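PDB 1KS8: endo-b-1,4-glucanase, which probably hydrolyses internal beta-1,4-glucosidic linkages in cellulose and related beta-glucans, as a termite endoglucanase of glycosyl hydrolase family 9. Local coordinates for residues V71-G82 with A419-A430; A122-P130 with A370-N378. One frame throughout, in Å; residues are numbered along the deposited sequence.

Contact 1: V71-G82 with A419-A430; sequences VLAWGLIDFEAG and AGFQSALAALVA
Ser423 turns its OG away from its own carbonyl carbon and beside its backbone N (chi1 -68°), which aims the hydroxyl across the interface at Val71 O. Phe79 has the same kind of first torsion (chi1 -55°), and this lays its ring over the methyl of Ala427.

Ser423 OG donates to Val71 O at 2.8 Å. That carbonyl already accepts the helical bond from Gly75 N, and the two donors reach it from opposite faces of its plane. A water donates to both Leu72 O, at 2.7 Å, and Ser423 OG, so the hydroxyl gives one bond and receives another. Serine is small enough to do this beside Gly75, whose CA lies 3.6 Å from Ser423 OG; a glycine here leaves room for the hydroxyl. Next to it, Val71 CG1 rests on the start of the 419-430 segment, 3.8 Å from Ala419 CB. Leu72 CD2 lies against the amide of Gln422, whose OE1 and NE2 are bound by Ser12 and Tyr83.

Further along, helix 71-78 ends and Phe79 leaves helical geometry. Ala427 CB sits 3.5 Å from the centroid of its ring, almost on the ring normal, while Asp78 CB lies over the opposite face. After the break, Gly82 brings its CA to 3.3 Å from Ala426 O in a CA-H...O contact, a closeness suited to a residue without a side chain.

The two helix segments, parts of helices 62-78 and 415-430 of the (alpha/alpha)6 fold, run nearly parallel, 7° apart with axes 8.5 Å from each other. Small residues permit this approach, and the chemistry implies a mostly apolar seam in which the one hydroxyl has both a carbonyl to donate to and a water to accept from.

Contact 2: A122-P130 with A370-N378; sequences ADHAFWGRP and ATCDWNTFN
Trp127 meets Trp374 and Phe377 in an aromatic cluster. Its CG lies anti to the backbone N (chi1 -171°), which carries the indole in among the residues of the short helix 374-377. Phe377 CB stands over the five-membered ring of Trp127, 3.5 Å from its centroid, and the Phe377 ring turns its edge to the six-membered ring in an edge-to-face pair with planes at 57°. Trp127 CB in turn lies over the six-membered ring of Trp374, 3.5 Å from that centroid. Large flat side chains suit this place because each offers a broad face to a neighbour's CH groups.

Hydrogen bonds flank the cluster. Trp374 NE1 donates to Ala125 O at 2.9 Å; the acceptor lies near the indole plane, though the donor stands above the carbonyl plane. Ala370 O lies almost in the guanidinium plane of Arg129 and accepts end-on from both NH1 (2.8 Å) and NH2, while Cys372 CB lies over one guanidinium face. Asp132 forms a salt bridge with Arg129 NE, helping to hold the group in position. A water links Arg129 N to Cys372 O.

Close contacts at the backbone of Trp127 and Gly128 complete the join: Asp373 CA approaches Trp127 O at 3.1 Å in a CA-H...O contact, and Gly128 CA is 3.8 Å from Cys372 SG, a sulfur held in the disulfide with Cys365.

Asp373 and Thr376 start helix 374-377 as a capping box: the Asp373 carboxylate caps Asn375 N, and Thr376 OG1 answers by accepting from Asp373 N. The whole joins the loop after helix 120-124 to the loop and short helix 374-377 of the (alpha/alpha)6 glucanase, close to the predicted catalytic residues.

How the contacts relate
Contact 1 and contact 2 lie on opposite sides of the chain's centre, with their centres 34 Å apart and nearest atoms about 18 Å apart. In sequence, both segments of contact 2 fall between those of contact 1. The first joins interior helices; the second ties loops farther out, its centre about 25 Å from the chain's centre, against about 12 Å for contact 1. Contact 2 is near the predicted active site: the His124 side chain is about 8 Å from that of Glu412 and about 3 Å from a sulfate ion, probably from the crystallisation liquor; that of Phe377 is about 11 Å from that of Asp403. In contact 1, the Val71 side chain is about 9 Å from that of Glu214, a calcium ligand in another structure; no calcium is bound here.

Contact 1: V71-G82 with A419-A430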
loop_
_atom_site.group_PDB
_atom_site.type_symbol
_atom_site.label_atom_id
_atom_site.label_comp_id
_atom_site.label_asym_id
_atom_site.label_seq_id
_atom_site.Cartn_x
_atom_site.Cartn_y
_atom_site.Cartn_z
ATOM N N VAL A 71 -2.912 -2.436 4.589
ATOM C CA VAL A 71 -2.065 -3.615 4.472
ATOM C C VAL A 71 -0.858 -3.557 5.412
ATOM O O VAL A 71 -0.472 -4.574 5.996
ATOM C CB VAL A 71 -1.627 -3.818 3.005
ATOM C CG1 VAL A 71 -0.637 -4.970 2.897
ATOM C CG2 VAL A 71 -2.860 -4.112 2.149
ATOM N N LEU A 72 -0.266 -2.378 5.577
ATOM C CA LEU A 72 0.864 -2.263 6.489
ATOM C C LEU A 72 0.389 -2.533 7.918
ATOM O O LEU A 72 1.044 -3.255 8.666
ATOM C CB LEU A 72 1.503 -0.871 6.403
ATOM C CG LEU A 72 2.302 -0.551 5.134
ATOM C CD1 LEU A 72 2.911 0.832 5.283
ATOM C CD2 LEU A 72 3.400 -1.596 4.908
ATOM N N ALA A 73 -0.754 -1.963 8.293
ATOM C CA ALA A 73 -1.290 -2.170 9.638
ATOM C C ALA A 73 -1.652 -3.642 9.839
ATOM O O ALA A 73 -1.422 -4.211 10.903
ATOM C CB ALA A 73 -2.522 -1.288 9.853
ATOM N N TRP A 74 -2.220 -4.250 8.805
ATOM C CA TRP A 74 -2.621 -5.654 8.843
ATOM C C TRP A 74 -1.423 -6.541 9.194
ATOM O O TRP A 74 -1.517 -7.422 10.053
ATOM C CB TRP A 74 -3.200 -6.028 7.477
ATOM C CG TRP A 74 -3.862 -7.369 7.363
ATOM C CD1 TRP A 74 -4.207 -8.221 8.375
ATOM C CD2 TRP A 74 -4.310 -7.982 6.151
ATOM N NE1 TRP A 74 -4.848 -9.326 7.863
ATOM C CE2 TRP A 74 -4.924 -9.205 6.500
ATOM C CE3 TRP A 74 -4.254 -7.613 4.800
ATOM C CZ2 TRP A 74 -5.479 -10.063 5.544
ATOM C CZ3 TRP A 74 -4.806 -8.467 3.849
ATOM C CH2 TRP A 74 -5.410 -9.677 4.228
ATOM N N GLY A 75 -0.291 -6.300 8.540
ATOM C CA GLY A 75 0.898 -7.086 8.814
ATOM C C GLY A 75 1.447 -6.815 10.203
ATOM O O GLY A 75 1.988 -7.710 10.851
ATOM N N LEU A 76 1.314 -5.572 10.656
ATOM C CA LEU A 76 1.783 -5.173 11.980
ATOM C C LEU A 76 0.983 -5.873 13.070
ATOM O O LEU A 76 1.502 -6.158 14.151
ATOM C CB LEU A 76 1.647 -3.659 12.158
ATOM C CG LEU A 76 2.927 -2.824 12.151
ATOM C CD1 LEU A 76 2.560 -1.355 12.304
ATOM C CD2 LEU A 76 3.846 -3.261 13.283
ATOM N N ILE A 77 -0.286 -6.138 12.785
ATOM C CA ILE A 77 -1.160 -6.804 13.744
ATOM C C ILE A 77 -0.915 -8.312 13.804
ATOM O O ILE A 77 -0.706 -8.870 14.881
ATOM C CB ILE A 77 -2.648 -6.563 13.395
ATOM C CG1 ILE A 77 -2.974 -5.069 13.502
ATOM C CG2 ILE A 77 -3.543 -7.382 14.323
ATOM C CD1 ILE A 77 -4.303 -4.684 12.872
ATOM N N ASP A 78 -0.931 -8.967 12.647
ATOM C CA ASP A 78 -0.742 -10.414 12.580
ATOM C C ASP A 78 0.695 -10.899 12.718
ATOM O O ASP A 78 0.932 -12.032 13.147
ATOM C CB ASP A 78 -1.314 -10.951 11.265
ATOM C CG ASP A 78 -2.827 -10.919 11.227
ATOM O OD1 ASP A 78 -3.394 -11.162 10.142
ATOM O OD2 ASP A 78 -3.447 -10.662 12.281
ATOM N N PHE A 79 1.656 -10.054 12.362
ATOM C CA PHE A 79 3.058 -10.446 12.426
ATOM C C PHE A 79 3.909 -9.421 13.166
ATOM O O PHE A 79 5.029 -9.103 12.761
ATOM C CB PHE A 79 3.567 -10.673 10.999
ATOM C CG PHE A 79 2.741 -11.666 10.229
ATOM C CD1 PHE A 79 2.802 -13.026 10.528
ATOM C CD2 PHE A 79 1.847 -11.237 9.253
ATOM C CE1 PHE A 79 1.980 -13.944 9.868
ATOM C CE2 PHE A 79 1.023 -12.143 8.588
ATOM C CZ PHE A 79 1.089 -13.500 8.896
ATOM N N GLU A 80 3.365 -8.919 14.269
ATOM C CA GLU A 80 4.051 -7.934 15.090
ATOM C C GLU A 80 5.412 -8.464 15.537
ATOM O O GLU A 80 6.384 -7.713 15.629
ATOM C CB GLU A 80 3.200 -7.593 16.317
ATOM C CG GLU A 80 3.750 -6.444 17.142
ATOM C CD GLU A 80 2.896 -6.128 18.352
ATOM O OE1 GLU A 80 3.211 -5.150 19.061
ATOM O OE2 GLU A 80 1.911 -6.857 18.596
ATOM N N ALA A 81 5.476 -9.764 15.812
ATOM C CA ALA A 81 6.718 -10.388 16.250
ATOM C C ALA A 81 7.822 -10.207 15.215
ATOM O O ALA A 81 8.999 -10.122 15.562
ATOM C CB ALA A 81 6.492 -11.871 16.520
ATOM N N GLY A 82 7.439 -10.155 13.942
ATOM C CA GLY A 82 8.416 -9.977 12.882
ATOM C C GLY A 82 9.063 -8.613 12.989
ATOM O O GLY A 82 10.278 -8.476 12.851
ATOM N N ALA A 419 3.575 -2.455 0.040
ATOM C CA ALA A 419 2.709 -2.848 1.155
ATOM C C ALA A 419 2.633 -4.346 1.421
ATOM O O ALA A 419 3.013 -4.803 2.500
ATOM C CB ALA A 419 1.306 -2.275 0.956
ATOM N N GLY A 420 2.127 -5.108 0.457
ATOM C CA GLY A 420 2.037 -6.548 0.638
ATOM C C GLY A 420 3.415 -7.132 0.882
ATOM O O GLY A 420 3.600 -8.002 1.731
ATOM N N PHE A 421 4.383 -6.630 0.120
ATOM C CA PHE A 421 5.783 -7.032 0.206
ATOM C C PHE A 421 6.312 -6.870 1.633
ATOM O O PHE A 421 6.856 -7.812 2.214
ATOM C CB PHE A 421 6.590 -6.164 -0.769
ATOM C CG PHE A 421 8.078 -6.371 -0.713
ATOM C CD1 PHE A 421 8.649 -7.578 -1.098
ATOM C CD2 PHE A 421 8.914 -5.324 -0.333
ATOM C CE1 PHE A 421 10.037 -7.738 -1.109
ATOM C CE2 PHE A 421 10.298 -5.473 -0.341
ATOM C CZ PHE A 421 10.860 -6.681 -0.731
ATOM N N GLN A 422 6.137 -5.682 2.205
ATOM C CA GLN A 422 6.620 -5.434 3.557
ATOM C C GLN A 422 5.931 -6.315 4.592
ATOM O O GLN A 422 6.581 -6.845 5.497
ATOM C CB GLN A 422 6.448 -3.960 3.931
ATOM C CG GLN A 422 7.116 -3.616 5.258
ATOM C CD GLN A 422 7.147 -2.131 5.536
ATOM O OE1 GLN A 422 7.676 -1.348 4.746
ATOM N NE2 GLN A 422 6.582 -1.731 6.669
ATOM N N SER A 423 4.619 -6.482 4.463
ATOM C CA SER A 423 3.896 -7.315 5.409
ATOM C C SER A 423 4.329 -8.775 5.291
ATOM O O SER A 423 4.378 -9.491 6.291
ATOM C CB SER A 423 2.389 -7.165 5.196
ATOM O OG SER A 423 1.991 -5.850 5.561
ATOM N N ALA A 424 4.654 -9.210 4.076
ATOM C CA ALA A 424 5.110 -10.579 3.855
ATOM C C ALA A 424 6.475 -10.770 4.509
ATOM O O ALA A 424 6.765 -11.830 5.068
ATOM C CB ALA A 424 5.196 -10.877 2.356
ATOM N N LEU A 425 7.314 -9.740 4.446
ATOM C CA LEU A 425 8.634 -9.813 5.059
ATOM C C LEU A 425 8.485 -9.963 6.568
ATOM O O LEU A 425 9.193 -10.751 7.193
ATOM C CB LEU A 425 9.445 -8.556 4.733
ATOM C CG LEU A 425 9.949 -8.456 3.291
ATOM C CD1 LEU A 425 10.421 -7.039 3.005
ATOM C CD2 LEU A 425 11.075 -9.461 3.080
ATOM N N ALA A 426 7.562 -9.205 7.155
ATOM C CA ALA A 426 7.327 -9.286 8.591
ATOM C C ALA A 426 6.895 -10.705 8.956
ATOM O O ALA A 426 7.311 -11.243 9.986
ATOM C CB ALA A 426 6.251 -8.287 9.003
ATOM N N ALA A 427 6.064 -11.308 8.111
ATOM C CA ALA A 427 5.591 -12.668 8.347
ATOM C C ALA A 427 6.751 -13.662 8.279
ATOM O O ALA A 427 6.865 -14.551 9.123
ATOM C CB ALA A 427 4.519 -13.036 7.321
ATOM N N LEU A 428 7.613 -13.511 7.278
ATOM C CA LEU A 428 8.750 -14.414 7.142
ATOM C C LEU A 428 9.663 -14.315 8.359
ATOM O O LEU A 428 10.178 -15.325 8.833
ATOM C CB LEU A 428 9.526 -14.104 5.861
ATOM C CG LEU A 428 8.747 -14.419 4.579
ATOM C CD1 LEU A 428 9.541 -13.959 3.364
ATOM C CD2 LEU A 428 8.460 -15.915 4.498
ATOM N N VAL A 429 9.855 -13.103 8.871
ATOM C CA VAL A 429 10.694 -12.921 10.047
ATOM C C VAL A 429 10.025 -13.568 11.257
ATOM O O VAL A 429 10.684 -14.234 12.060
ATOM C CB VAL A 429 10.938 -11.426 10.355
ATOM C CG1 VAL A 429 11.693 -11.284 11.671
ATOM C CG2 VAL A 429 11.728 -10.784 9.225
ATOM N N ALA A 430 8.712 -13.384 11.377
ATOM C CA ALA A 430 7.961 -13.950 12.495
ATOM C C ALA A 430 8.028 -15.473 12.503
ATOM O O ALA A 430 7.990 -16.100 13.565
ATOM C CB ALA A 430 6.507 -13.495 12.429
HETATM O O HOH W 1 3.113 -4.734 7.851
#

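Contact 2: A122-P130 with A370-N378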
loop_
_atom_site.group_PDB
_atom_site.type_symbol
_atom_site.label_atom_id
_atom_site.label_comp_id
_atom_site.label_asym_id
_atom_site.label_seq_id
_atom_site.Cartn_x
_atom_site.Cartn_y
_atom_site.Cartn_z
ATOM N N ALA A 122 -0.336 18.568 -13.786
ATOM C CA ALA A 122 0.553 19.610 -13.288
ATOM C C ALA A 122 1.716 19.003 -12.516
ATOM O O ALA A 122 2.855 19.457 -12.626
ATOM C CB ALA A 122 -0.216 20.576 -12.399
ATOM N N ASP A 123 1.424 17.970 -11.735
ATOM C CA ASP A 123 2.458 17.314 -10.950
ATOM C C ASP A 123 3.454 16.565 -11.835
ATOM O O ASP A 123 4.666 16.743 -11.718
ATOM C CB ASP A 123 1.829 16.325 -9.967
ATOM C CG ASP A 123 2.833 15.774 -8.981
ATOM O OD1 ASP A 123 3.091 16.447 -7.967
ATOM O OD2 ASP A 123 3.373 14.677 -9.225
ATOM N N HIS A 124 2.937 15.736 -12.734
ATOM C CA HIS A 124 3.792 14.935 -13.597
ATOM C C HIS A 124 4.593 15.704 -14.643
ATOM O O HIS A 124 5.575 15.185 -15.175
ATOM C CB HIS A 124 2.952 13.833 -14.244
ATOM C CG HIS A 124 2.345 12.893 -13.249
ATOM N ND1 HIS A 124 1.457 11.899 -13.600
ATOM C CD2 HIS A 124 2.502 12.799 -11.906
ATOM C CE1 HIS A 124 1.094 11.232 -12.517
ATOM N NE2 HIS A 124 1.714 11.759 -11.477
ATOM N N ALA A 125 4.191 16.938 -14.925
ATOM C CA ALA A 125 4.899 17.763 -15.901
ATOM C C ALA A 125 6.204 18.292 -15.307
ATOM O O ALA A 125 7.049 18.837 -16.017
ATOM C CB ALA A 125 4.018 18.926 -16.336
ATOM N N PHE A 126 6.353 18.121 -13.999
ATOM C CA PHE A 126 7.529 18.568 -13.266
ATOM C C PHE A 126 8.416 17.388 -12.894
ATOM O O PHE A 126 7.916 16.335 -12.508
ATOM C CB PHE A 126 7.074 19.275 -11.982
ATOM C CG PHE A 126 8.180 19.547 -10.993
ATOM C CD1 PHE A 126 9.058 20.608 -11.181
ATOM C CD2 PHE A 126 8.324 18.755 -9.857
ATOM C CE1 PHE A 126 10.061 20.880 -10.251
ATOM C CE2 PHE A 126 9.324 19.017 -8.921
ATOM C CZ PHE A 126 10.192 20.081 -9.118
ATOM N N TRP A 127 9.728 17.559 -13.041
ATOM C CA TRP A 127 10.682 16.535 -12.627
ATOM C C TRP A 127 11.734 17.261 -11.801
ATOM O O TRP A 127 12.468 18.103 -12.316
ATOM C CB TRP A 127 11.355 15.826 -13.811
ATOM C CG TRP A 127 12.158 14.637 -13.346
ATOM C CD1 TRP A 127 13.392 14.655 -12.757
ATOM C CD2 TRP A 127 11.719 13.273 -13.306
ATOM N NE1 TRP A 127 13.744 13.389 -12.345
ATOM C CE2 TRP A 127 12.734 12.522 -12.668
ATOM C CE3 TRP A 127 10.560 12.614 -13.741
ATOM C CZ2 TRP A 127 12.623 11.143 -12.452
ATOM C CZ3 TRP A 127 10.449 11.244 -13.526
ATOM C CH2 TRP A 127 11.477 10.523 -12.886
ATOM N N GLY A 128 11.790 16.945 -10.513
ATOM C CA GLY A 128 12.746 17.593 -9.636
ATOM C C GLY A 128 12.464 17.244 -8.190
ATOM O O GLY A 128 11.730 16.298 -7.910
ATOM N N ARG A 129 13.047 18.005 -7.270
ATOM C CA ARG A 129 12.852 17.761 -5.842
ATOM C C ARG A 129 11.482 18.278 -5.412
ATOM O O ARG A 129 11.038 19.328 -5.869
ATOM C CB ARG A 129 13.957 18.452 -5.040
ATOM C CG ARG A 129 15.353 17.892 -5.301
ATOM C CD ARG A 129 16.427 18.705 -4.587
ATOM N NE ARG A 129 16.560 20.026 -5.191
ATOM C CZ ARG A 129 17.560 20.401 -5.983
ATOM N NH1 ARG A 129 18.550 19.565 -6.275
ATOM N NH2 ARG A 129 17.552 21.615 -6.510
ATOM N N PRO A 130 10.796 17.555 -4.515
ATOM C CA PRO A 130 9.473 18.032 -4.096
ATOM C C PRO A 130 9.465 19.415 -3.454
ATOM O O PRO A 130 8.511 20.180 -3.637
ATOM C CB PRO A 130 8.982 16.924 -3.159
ATOM C CG PRO A 130 10.246 16.336 -2.607
ATOM C CD PRO A 130 11.179 16.325 -3.798
ATOM N N ALA A 370 22.314 22.423 -6.593
ATOM C CA ALA A 370 22.412 21.973 -7.976
ATOM C C ALA A 370 20.999 21.815 -8.519
ATOM O O ALA A 370 20.093 21.381 -7.808
ATOM C CB ALA A 370 23.156 20.649 -8.058
ATOM N N THR A 371 20.804 22.171 -9.781
ATOM C CA THR A 371 19.484 22.059 -10.378
ATOM C C THR A 371 19.059 20.615 -10.600
ATOM O O THR A 371 19.881 19.757 -10.924
ATOM C CB THR A 371 19.422 22.754 -11.753
ATOM O OG1 THR A 371 20.339 22.118 -12.649
ATOM C CG2 THR A 371 19.777 24.206 -11.633
ATOM N N CYS A 372 17.773 20.356 -10.389
ATOM C CA CYS A 372 17.207 19.046 -10.672
ATOM C C CYS A 372 16.031 19.359 -11.578
ATOM O O CYS A 372 15.106 20.073 -11.184
ATOM C CB CYS A 372 16.695 18.320 -9.433
ATOM S SG CYS A 372 16.379 16.576 -9.865
ATOM N N ASP A 373 16.083 18.851 -12.801
ATOM C CA ASP A 373 15.018 19.094 -13.762
ATOM C C ASP A 373 14.912 17.912 -14.710
ATOM O O ASP A 373 15.404 16.828 -14.400
ATOM C CB ASP A 373 15.278 20.404 -14.526
ATOM C CG ASP A 373 16.598 20.404 -15.284
ATOM O OD1 ASP A 373 16.968 21.480 -15.803
ATOM O OD2 ASP A 373 17.263 19.352 -15.372
ATOM N N TRP A 374 14.275 18.101 -15.861
ATOM C CA TRP A 374 14.140 16.991 -16.792
ATOM C C TRP A 374 15.468 16.505 -17.359
ATOM O O TRP A 374 15.547 15.395 -17.880
ATOM C CB TRP A 374 13.162 17.344 -17.912
ATOM C CG TRP A 374 11.737 17.284 -17.443
ATOM C CD1 TRP A 374 10.956 18.327 -17.039
ATOM C CD2 TRP A 374 10.951 16.099 -17.261
ATOM N NE1 TRP A 374 9.732 17.865 -16.614
ATOM C CE2 TRP A 374 9.703 16.502 -16.740
ATOM C CE3 TRP A 374 11.184 14.736 -17.483
ATOM C CZ2 TRP A 374 8.686 15.588 -16.437
ATOM C CZ3 TRP A 374 10.172 13.826 -17.181
ATOM C CH2 TRP A 374 8.939 14.259 -16.664
ATOM N N ASN A 375 16.511 17.325 -17.267
ATOM C CA ASN A 375 17.812 16.882 -17.747
ATOM C C ASN A 375 18.316 15.806 -16.784
ATOM O O ASN A 375 19.062 14.911 -17.170
ATOM C CB ASN A 375 18.799 18.051 -17.810
ATOM C CG ASN A 375 18.448 19.045 -18.898
ATOM O OD1 ASN A 375 18.022 20.167 -18.623
ATOM N ND2 ASN A 375 18.617 18.632 -20.145
ATOM N N THR A 376 17.890 15.892 -15.525
ATOM C CA THR A 376 18.274 14.910 -14.516
ATOM C C THR A 376 17.587 13.589 -14.867
ATOM O O THR A 376 18.195 12.522 -14.806
ATOM C CB THR A 376 17.839 15.362 -13.103
ATOM O OG1 THR A 376 18.331 16.685 -12.857
ATOM C CG2 THR A 376 18.401 14.420 -12.040
ATOM N N PHE A 377 16.312 13.671 -15.233
ATOM C CA PHE A 377 15.549 12.496 -15.636
ATOM C C PHE A 377 16.242 11.838 -16.831
ATOM O O PHE A 377 16.332 10.613 -16.925
ATOM C CB PHE A 377 14.135 12.913 -16.053
ATOM C CG PHE A 377 13.375 11.845 -16.790
ATOM C CD1 PHE A 377 12.795 10.782 -16.105
ATOM C CD2 PHE A 377 13.242 11.900 -18.176
ATOM C CE1 PHE A 377 12.092 9.789 -16.787
ATOM C CE2 PHE A 377 12.543 10.915 -18.868
ATOM C CZ PHE A 377 11.965 9.856 -18.172
ATOM N N ASN A 378 16.737 12.683 -17.730
ATOM C CA ASN A 378 17.390 12.255 -18.963
ATOM C C ASN A 378 18.829 11.761 -18.780
ATOM O O ASN A 378 19.453 11.299 -19.734
ATOM C CB ASN A 378 17.346 13.427 -19.956
ATOM C CG ASN A 378 17.540 12.997 -21.397
ATOM O OD1 ASN A 378 16.973 12.001 -21.844
ATOM N ND2 ASN A 378 18.328 13.766 -22.139
HETATM O O HOH W 2 14.079 20.382 -8.468
#